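Local structure of Thiol:disulfide interchange protein DsbA (Pseudomonas aeruginosa, 4ZL8) at residues M111-A116 and V120-F125; Q76-L81 and G85-V90; F95-I98 and H102-L105; L126-Y129 and A133-G136. The protein probably introduces disulfide bonds into other proteins of the periplasm by passing on its own redox-active disulfide. The protein carries 1 engineered substitution. All coordinates share one frame; numbering follows the deposited sequence. Where two conformers were deposited one is given.

Interaction 1 of 4, residues M111-A116 and V120-F125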
# COMPACT_ATOMS: atom_id res chain seq x y z
N MET A 111 11.98 1.63 -15.87
CA MET A 111 11.58 2.40 -14.70
C MET A 111 12.51 3.58 -14.51
O MET A 111 12.07 4.70 -14.30
CB MET A 111 11.63 1.54 -13.45
CG MET A 111 10.68 0.37 -13.44
SD MET A 111 11.20 -0.74 -12.11
CE MET A 111 10.03 -2.06 -12.34
N ALA A 112 13.80 3.33 -14.56
CA ALA A 112 14.78 4.37 -14.28
C ALA A 112 14.66 5.49 -15.29
O ALA A 112 14.78 6.67 -14.96
CB ALA A 112 16.18 3.80 -14.28
N ASP A 113 14.46 5.14 -16.56
CA ASP A 113 14.36 6.14 -17.61
C ASP A 113 13.13 7.02 -17.40
O ASP A 113 13.20 8.25 -17.52
CB ASP A 113 14.32 5.45 -18.98
CG ASP A 113 15.67 4.91 -19.39
OD1 ASP A 113 16.67 5.27 -18.74
OD2 ASP A 113 15.72 4.13 -20.37
N PHE A 114 12.01 6.41 -17.06
CA PHE A 114 10.81 7.18 -16.76
C PHE A 114 11.03 8.05 -15.53
O PHE A 114 10.69 9.25 -15.53
CB PHE A 114 9.62 6.25 -16.51
CG PHE A 114 8.45 6.96 -15.89
CD1 PHE A 114 7.70 7.85 -16.62
CD2 PHE A 114 8.14 6.78 -14.55
CE1 PHE A 114 6.65 8.53 -16.03
CE2 PHE A 114 7.08 7.47 -13.97
CZ PHE A 114 6.35 8.33 -14.71
N LEU A 115 11.54 7.46 -14.47
CA LEU A 115 11.67 8.14 -13.19
C LEU A 115 12.68 9.28 -13.26
O LEU A 115 12.54 10.27 -12.56
CB LEU A 115 12.01 7.14 -12.10
CG LEU A 115 10.89 6.15 -11.76
CD1 LEU A 115 11.47 5.01 -10.95
CD2 LEU A 115 9.74 6.86 -11.02
N ALA A 116 13.69 9.16 -14.13
CA ALA A 116 14.64 10.25 -14.35
C ALA A 116 13.90 11.51 -14.78
O ALA A 116 14.27 12.64 -14.41
CB ALA A 116 15.70 9.85 -15.39
N VAL A 120 14.25 11.56 -10.40
CA VAL A 120 14.89 10.48 -9.65
C VAL A 120 16.23 10.09 -10.26
O VAL A 120 16.32 9.78 -11.44
CB VAL A 120 13.96 9.26 -9.59
CG1 VAL A 120 14.58 8.10 -8.80
CG2 VAL A 120 12.63 9.66 -8.99
N ASP A 121 17.26 10.08 -9.41
CA ASP A 121 18.62 9.67 -9.76
C ASP A 121 18.62 8.24 -10.30
O ASP A 121 18.28 7.31 -9.57
CB ASP A 121 19.44 9.81 -8.47
CG ASP A 121 20.89 9.38 -8.60
OD1 ASP A 121 21.68 9.82 -7.75
OD2 ASP A 121 21.24 8.58 -9.50
N LYS A 122 18.97 8.07 -11.58
CA LYS A 122 18.85 6.76 -12.24
C LYS A 122 19.85 5.76 -11.66
O LYS A 122 19.51 4.60 -11.43
CB LYS A 122 19.02 6.88 -13.77
CG LYS A 122 19.28 5.55 -14.49
CD LYS A 122 19.12 5.67 -16.01
CE LYS A 122 19.24 4.30 -16.67
NZ LYS A 122 19.24 4.39 -18.17
N GLU A 123 21.09 6.20 -11.45
CA GLU A 123 22.11 5.29 -10.93
C GLU A 123 21.75 4.84 -9.51
O GLU A 123 21.92 3.67 -9.15
CB GLU A 123 23.50 5.92 -10.97
CG GLU A 123 24.11 5.98 -12.37
CD GLU A 123 23.96 4.67 -13.15
OE1 GLU A 123 24.40 3.62 -12.64
OE2 GLU A 123 23.38 4.70 -14.26
N LYS A 124 21.24 5.75 -8.69
CA LYS A 124 20.82 5.37 -7.35
C LYS A 124 19.56 4.50 -7.38
O LYS A 124 19.44 3.54 -6.60
CB LYS A 124 20.58 6.61 -6.47
CG LYS A 124 20.26 6.29 -5.02
CD LYS A 124 21.46 5.70 -4.31
CE LYS A 124 21.18 5.44 -2.84
NZ LYS A 124 22.39 4.88 -2.15
N PHE A 125 18.63 4.78 -8.28
CA PHE A 125 17.48 3.92 -8.41
C PHE A 125 17.91 2.49 -8.76
O PHE A 125 17.46 1.54 -8.13
CB PHE A 125 16.50 4.43 -9.48
CG PHE A 125 15.32 3.51 -9.67
CD1 PHE A 125 14.22 3.61 -8.84
CD2 PHE A 125 15.35 2.50 -10.61
CE1 PHE A 125 13.15 2.75 -8.98
CE2 PHE A 125 14.28 1.63 -10.74
CZ PHE A 125 13.19 1.75 -9.94
O HOH W 1 15.56 6.95 -12.24

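Interaction 2 of 4, residues Q76-L81 and G85-V90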
# COMPACT_ATOMS: atom_id res chain seq x y z
N GLN A 76 8.57 -4.01 -6.40
CA GLN A 76 9.98 -3.75 -6.15
C GLN A 76 10.32 -2.29 -6.49
O GLN A 76 11.09 -1.64 -5.78
CB GLN A 76 10.84 -4.75 -6.91
CG GLN A 76 12.30 -4.75 -6.47
CD GLN A 76 13.06 -5.95 -6.94
OE1 GLN A 76 12.50 -7.03 -7.16
NE2 GLN A 76 14.36 -5.78 -7.11
N MET A 77 9.71 -1.74 -7.53
CA MET A 77 9.83 -0.32 -7.85
C MET A 77 9.30 0.52 -6.68
O MET A 77 9.97 1.45 -6.22
CB MET A 77 9.10 0.01 -9.16
CG MET A 77 9.00 1.52 -9.42
SD MET A 77 8.35 1.96 -11.04
CE MET A 77 6.71 1.23 -10.92
N PHE A 78 8.12 0.18 -6.17
CA PHE A 78 7.55 0.90 -5.03
C PHE A 78 8.52 0.92 -3.85
O PHE A 78 8.81 1.96 -3.27
CB PHE A 78 6.24 0.25 -4.58
CG PHE A 78 5.69 0.82 -3.30
CD1 PHE A 78 4.95 1.99 -3.31
CD2 PHE A 78 5.91 0.19 -2.10
CE1 PHE A 78 4.45 2.52 -2.14
CE2 PHE A 78 5.40 0.72 -0.93
CZ PHE A 78 4.67 1.89 -0.96
N LEU A 79 9.03 -0.26 -3.49
CA LEU A 79 9.90 -0.35 -2.33
C LEU A 79 11.22 0.38 -2.53
O LEU A 79 11.77 0.95 -1.60
CB LEU A 79 10.15 -1.81 -1.94
CG LEU A 79 8.91 -2.55 -1.45
CD1 LEU A 79 9.17 -4.05 -1.35
CD2 LEU A 79 8.43 -2.01 -0.13
N THR A 80 11.70 0.39 -3.77
CA THR A 80 12.91 1.12 -4.12
C THR A 80 12.69 2.62 -3.91
O THR A 80 13.52 3.31 -3.32
CB THR A 80 13.36 0.83 -5.56
OG1 THR A 80 13.72 -0.56 -5.65
CG2 THR A 80 14.54 1.66 -5.96
N LEU A 81 11.55 3.11 -4.38
CA LEU A 81 11.23 4.53 -4.25
C LEU A 81 11.05 4.92 -2.78
O LEU A 81 11.47 6.00 -2.36
CB LEU A 81 9.98 4.86 -5.06
CG LEU A 81 10.10 4.69 -6.56
CD1 LEU A 81 8.75 4.80 -7.23
CD2 LEU A 81 11.07 5.69 -7.13
N GLY A 85 13.30 7.58 -0.50
CA GLY A 85 12.62 8.70 0.12
C GLY A 85 11.83 9.55 -0.85
O GLY A 85 11.51 10.70 -0.52
N VAL A 86 11.52 9.01 -2.03
CA VAL A 86 10.88 9.79 -3.10
C VAL A 86 9.53 9.25 -3.56
O VAL A 86 8.94 9.82 -4.48
CB VAL A 86 11.80 9.90 -4.34
CG1 VAL A 86 13.12 10.53 -3.96
CG2 VAL A 86 11.99 8.54 -4.98
N GLU A 87 9.02 8.18 -2.96
CA GLU A 87 7.79 7.60 -3.50
C GLU A 87 6.65 8.59 -3.47
O GLU A 87 5.89 8.67 -4.43
CB GLU A 87 7.39 6.30 -2.79
CG GLU A 87 6.48 5.38 -3.62
CD GLU A 87 5.01 5.75 -3.55
OE1 GLU A 87 4.58 6.39 -2.59
OE2 GLU A 87 4.29 5.33 -4.50
N HIS A 88 6.51 9.32 -2.37
CA HIS A 88 5.39 10.24 -2.22
C HIS A 88 5.41 11.26 -3.34
O HIS A 88 4.36 11.63 -3.86
CB HIS A 88 5.43 10.94 -0.87
CG HIS A 88 4.37 11.98 -0.68
ND1 HIS A 88 3.13 11.69 -0.15
CD2 HIS A 88 4.38 13.31 -0.94
CE1 HIS A 88 2.42 12.80 -0.09
NE2 HIS A 88 3.15 13.80 -0.56
N ASP A 89 6.62 11.68 -3.73
CA ASP A 89 6.78 12.75 -4.71
C ASP A 89 6.44 12.32 -6.14
O ASP A 89 6.02 13.15 -6.94
CB ASP A 89 8.22 13.27 -4.67
CG ASP A 89 8.66 13.70 -3.28
OD1 ASP A 89 7.92 14.47 -2.62
OD2 ASP A 89 9.75 13.26 -2.85
N VAL A 90 6.62 11.04 -6.45
CA VAL A 90 6.38 10.52 -7.80
C VAL A 90 5.19 9.55 -7.86
O VAL A 90 4.88 9.01 -8.92
CB VAL A 90 7.62 9.83 -8.38
CG1 VAL A 90 8.84 10.75 -8.36
CG2 VAL A 90 7.93 8.53 -7.64

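Interaction 3 of 4, residues F95-I98 and H102-L105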
# COMPACT_ATOMS: atom_id res chain seq x y z
N PHE A 95 1.30 6.10 -11.16
CA PHE A 95 -0.05 5.67 -11.50
C PHE A 95 -0.47 6.23 -12.86
O PHE A 95 -1.09 5.52 -13.67
CB PHE A 95 -1.06 6.10 -10.42
CG PHE A 95 -1.36 5.03 -9.40
CD1 PHE A 95 -2.01 3.87 -9.76
CD2 PHE A 95 -1.03 5.21 -8.06
CE1 PHE A 95 -2.32 2.90 -8.84
CE2 PHE A 95 -1.33 4.23 -7.14
CZ PHE A 95 -1.98 3.09 -7.52
N GLU A 96 -0.20 7.51 -13.12
CA GLU A 96 -0.64 8.12 -14.36
C GLU A 96 0.12 7.52 -15.56
O GLU A 96 -0.47 7.30 -16.62
CB GLU A 96 -0.49 9.65 -14.31
CG GLU A 96 -1.42 10.40 -15.25
CD GLU A 96 -2.89 10.44 -14.78
OE1 GLU A 96 -3.28 9.80 -13.76
OE2 GLU A 96 -3.68 11.13 -15.45
N ALA A 97 1.40 7.25 -15.38
CA ALA A 97 2.20 6.66 -16.47
C ALA A 97 1.61 5.31 -16.91
O ALA A 97 1.47 5.03 -18.09
CB ALA A 97 3.63 6.47 -16.03
N ILE A 98 1.26 4.50 -15.92
CA ILE A 98 0.78 3.15 -16.19
C ILE A 98 -0.63 3.15 -16.75
O ILE A 98 -0.91 2.44 -17.69
CB ILE A 98 0.88 2.31 -14.92
CG1 ILE A 98 2.35 2.02 -14.61
CG2 ILE A 98 0.09 1.00 -15.05
CD1 ILE A 98 2.62 1.45 -13.22
N HIS A 102 0.13 4.63 -20.91
CA HIS A 102 0.41 3.33 -21.51
C HIS A 102 1.84 2.83 -21.28
O HIS A 102 2.32 1.95 -22.01
CB HIS A 102 0.11 3.37 -23.02
CG HIS A 102 -1.31 3.74 -23.34
ND1 HIS A 102 -2.39 3.12 -22.76
CD2 HIS A 102 -1.81 4.66 -24.19
CE1 HIS A 102 -3.50 3.65 -23.23
NE2 HIS A 102 -3.18 4.59 -24.11
N LYS A 103 2.52 3.35 -20.26
CA LYS A 103 3.87 2.90 -19.97
C LYS A 103 3.81 1.62 -19.14
O LYS A 103 3.03 1.53 -18.18
CB LYS A 103 4.66 3.99 -19.24
CG LYS A 103 4.85 5.23 -20.11
CD LYS A 103 5.61 6.32 -19.42
CE LYS A 103 5.79 7.53 -20.33
NZ LYS A 103 6.73 7.27 -21.44
N LYS A 104 4.59 0.62 -19.53
CA LYS A 104 4.57 -0.65 -18.82
C LYS A 104 5.40 -0.68 -17.56
O LYS A 104 5.07 -1.38 -16.60
CB LYS A 104 5.02 -1.77 -19.76
CG LYS A 104 4.22 -1.86 -21.05
CD LYS A 104 2.73 -2.08 -20.82
CE LYS A 104 1.98 -2.26 -22.14
NZ LYS A 104 0.53 -2.51 -21.93
N LEU A 105 6.48 0.10 -17.54
CA LEU A 105 7.42 0.14 -16.41
C LEU A 105 7.76 -1.27 -15.93
O LEU A 105 7.64 -1.57 -14.75
CB LEU A 105 6.86 1.01 -15.27
CG LEU A 105 6.51 2.45 -15.68
CD1 LEU A 105 6.06 3.24 -14.47
CD2 LEU A 105 7.68 3.18 -16.37
O HOH W 2 0.61 0.42 -18.60

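Interaction 4 of 4, residues L126-Y129 and A133-G136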
# COMPACT_ATOMS: atom_id res chain seq x y z
N LEU A 126 18.75 2.34 -9.77
CA LEU A 126 19.16 1.01 -10.20
C LEU A 126 19.94 0.28 -9.10
O LEU A 126 19.69 -0.90 -8.86
CB LEU A 126 19.96 1.10 -11.49
CG LEU A 126 19.14 1.54 -12.71
CD1 LEU A 126 20.03 1.79 -13.88
CD2 LEU A 126 18.09 0.50 -13.08
N SER A 127 20.88 0.95 -8.43
CA SER A 127 21.65 0.34 -7.35
C SER A 127 20.74 -0.09 -6.21
O SER A 127 20.89 -1.17 -5.63
CB SER A 127 22.71 1.31 -6.84
OG SER A 127 23.46 0.74 -5.77
N THR A 128 19.77 0.77 -5.87
CA THR A 128 18.84 0.44 -4.80
C THR A 128 17.93 -0.71 -5.21
O THR A 128 17.70 -1.65 -4.47
CB THR A 128 18.00 1.67 -4.38
OG1 THR A 128 18.87 2.73 -3.99
CG2 THR A 128 17.08 1.34 -3.22
N TYR A 129 17.41 -0.66 -6.44
CA TYR A 129 16.50 -1.69 -6.91
C TYR A 129 17.12 -3.07 -6.80
O TYR A 129 16.45 -4.03 -6.43
CB TYR A 129 16.11 -1.39 -8.36
CG TYR A 129 15.07 -2.32 -8.97
CD1 TYR A 129 13.72 -2.00 -8.92
CD2 TYR A 129 15.43 -3.49 -9.62
CE1 TYR A 129 12.77 -2.81 -9.49
CE2 TYR A 129 14.48 -4.32 -10.20
CZ TYR A 129 13.15 -3.97 -10.11
OH TYR A 129 12.19 -4.79 -10.67
N ALA A 133 19.26 -4.94 0.46
CA ALA A 133 18.28 -4.43 1.39
C ALA A 133 16.88 -4.56 0.82
O ALA A 133 15.92 -4.90 1.52
CB ALA A 133 18.60 -2.97 1.78
N ILE A 134 16.74 -4.29 -0.48
CA ILE A 134 15.45 -4.39 -1.14
C ILE A 134 15.01 -5.86 -1.22
O ILE A 134 13.83 -6.15 -1.10
CB ILE A 134 15.46 -3.66 -2.50
CG1 ILE A 134 15.42 -2.14 -2.27
CG2 ILE A 134 14.30 -4.13 -3.38
CD1 ILE A 134 14.13 -1.60 -1.66
N LYS A 135 15.93 -6.80 -1.35
CA LYS A 135 15.56 -8.21 -1.27
C LYS A 135 14.86 -8.51 0.05
O LYS A 135 13.85 -9.23 0.09
CB LYS A 135 16.76 -9.12 -1.52
CG LYS A 135 17.12 -9.15 -2.99
CD LYS A 135 18.30 -10.03 -3.30
CE LYS A 135 18.51 -10.10 -4.80
NZ LYS A 135 18.41 -8.76 -5.47
N GLY A 136 15.38 -7.95 1.14
CA GLY A 136 14.77 -8.11 2.45
C GLY A 136 13.41 -7.45 2.55
O GLY A 136 12.48 -8.04 3.11
O HOH W 3 17.00 -6.24 -4.90

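Interaction 1 of 4, residues M111-A116 and V120-F125
Leu-115 CD1 sits over one face of the Phe-125 ring, displaced toward the rim and 3.4 Å from Phe-125 CE1, a CH-pi contact. Met-111 reaches the same ring differently: its SD lies at the edge, 3.9 Å from Phe-125 CZ, a Met-aromatic contact, while Met-111 CB approaches obliquely. Next to them the aliphatic part of Lys-122 runs along Ala-112, with Lys-122 CG 3.6 Å from Ala-112 CB. With chi1 at 165° and every later torsion extended, the Lys-122 chain stretches across to Asp-113. Lys-122 NZ forms a salt bridge of 2.8 Å with Asp-113 OD1, met on the syn side and 15° out of the carboxylate plane. The two helices, 108-116 and 122-129, belong to the helical domain that DsbA proteins insert into the thioredoxin fold. In the turn between them Val-120 N donates to Leu-115 O at 3.0 Å, and Leu-115 CB packs against Val-120 CB, both residues buried. A water donates to Ala-112 O and Val-120 O. Further out, Lys-122 NZ has a second salt-bridge partner in Glu-109, and Asp-121 N-caps helix 122-129, its OD2 accepting from Lys-124 N at 2.9 Å.

Interaction 2 of 4, residues Q76-L81 and G85-V90
Leu-81 packs against three residues of 85-90 at once. Its CG is anti to its own carbonyl carbon (chi1 -64°), and the two methyls fork from there: CD2 lies 3.7 Å from Val-86 CG2, and CD1 lies 3.8 Å from Val-90 CG2. In both valines the touching CG2 is the methyl set between the backbone N and the carbonyl carbon. Leu-81 CB in turn rests 3.7 Å from Glu-87 CB. Beyond CB the glutamate bends at chi2 (-83°), bringing its carboxylate obliquely past the Phe-78 ring. Glu-87 CD comes to 3.6 Å from Phe-78 CE1, with the ring and carboxylate planes 57° apart. This buried carboxylate is not left to the ring alone, since its OE2 is hydrogen-bonded to His-91 ND1 and Tyr-35 OH. Next to Leu-81, the Thr-80 hydroxyl reaches back one turn and donates to Gln-76 O at 2.8 Å, on the opposite face of that carbonyl from Thr-80 N. Glu-87 N makes a weak bond to Leu-81 O. The positive phi of Gly-85 and the 3.0 Å bond from Val-86 N to Leu-81 O belong to a Schellman motif, ending helix 70-84 and turning the chain into helix 87-99 of the DsbA helical domain.

Interaction 3 of 4, residues F95-I98 and H102-L105
Ala-97 and Lys-103 close the C-terminal end of helix 87-99: Lys-103 N donates to Ala-97 O at 2.9 Å, after His-102 has left the helix with positive phi. The turn belongs to the helical domain inserted into the thioredoxin fold and starts the loop toward helix 108-116. Beside that bond, Ile-98 CA makes a nearly straight CA-H...O contact of 3.4 Å with Lys-103 O. The rest of the tight side is apolar. Leu-105 CD1 fits against Ile-98, 3.9 Å from Ile-98 CG1, the two side chains passing at a slant, and also approaches Ala-97 CB. In Leu-105, chi1 of -56° sets CG beside the backbone N, and chi2 near 180° carries CD1 on to Ile-98. Lys-103 lays its methylene groups beside Ala-97, with Lys-103 CD 3.9 Å from Ala-97 CB. Phe-114 of helix 108-116 packs on Ala-97, Lys-103 and Leu-105, while His-74 of helix 70-84 touches Ile-98 and Leu-105. By contrast, the His-102 imidazole is exposed and its CB points away from the helix, and the end of Lys-103 leads away too. A water bridges the backbones, donating both to Ile-98 O and to Lys-103 O, at 2.7 Å each.

Interaction 4 of 4, residues L126-Y129 and A133-G136
Ile-134 fills the corner between helices 122-129 and 132-148, and its touches on 126-129 are van der Waals in kind. Ile-134 CG1 comes within 3.2 Å of Thr-128 O, a tight carbon-to-oxygen approach, and lies 4.0 Å from Thr-128 CG2. The other branch, Ile-134 CG2, faces the next carbonyl, 3.7 Å from Tyr-129 O. Polar links are made through other groups. A water donates to Tyr-129 O at 2.7 Å; in the conformer of Lys-135 given here, one of two deposited, the same water accepts from Lys-135 NZ. The Lys-135 half of the bridge is therefore less certain; the bond to Tyr-129 O does not depend on it. Ser-131 OG, in the turn between the helices, is hydrogen-bonded to both Thr-128 O and Ile-134 N. The Thr-128 hydroxyl looks back along its own helix to Lys-124 O, which leaves CG2 as the branch that meets the isoleucine. Tyr-129 O has a further partner in Gln-76 NE2 of helix 70-84. As no direct hydrogen bond joins the two segments, this corner of the DsbA helical domain is held by the apolar packing of Ile-134 and by indirect polar links through Ser-131, Gln-76 and water.

Helix 70-84 ties the set together. Interactions 1 and 2 have centres about 11 Å apart and share a core where Phe-125 CD1 touches Thr-80 CG2 at 3.5 Å. Interaction 4 reaches interaction 2 where Ile-134 CD1 lies 3.5 Å from Leu-79 O, and interaction 1 through Met-111 SD beside Tyr-129. Interaction 1 also meets interaction 3, with Met-111 CE 3.4 Å from Leu-105 O. Interactions 3 and 4 do not touch; their nearest atoms are about 7 Å apart. The redox-active disulfide joins Cys-37 and Cys-40; Tyr-35, two residues before Cys-37 in sequence, touches Met-77, Phe-78 and Leu-81 of interaction 2 and meets Phe-95 of interaction 3 edge-to-face.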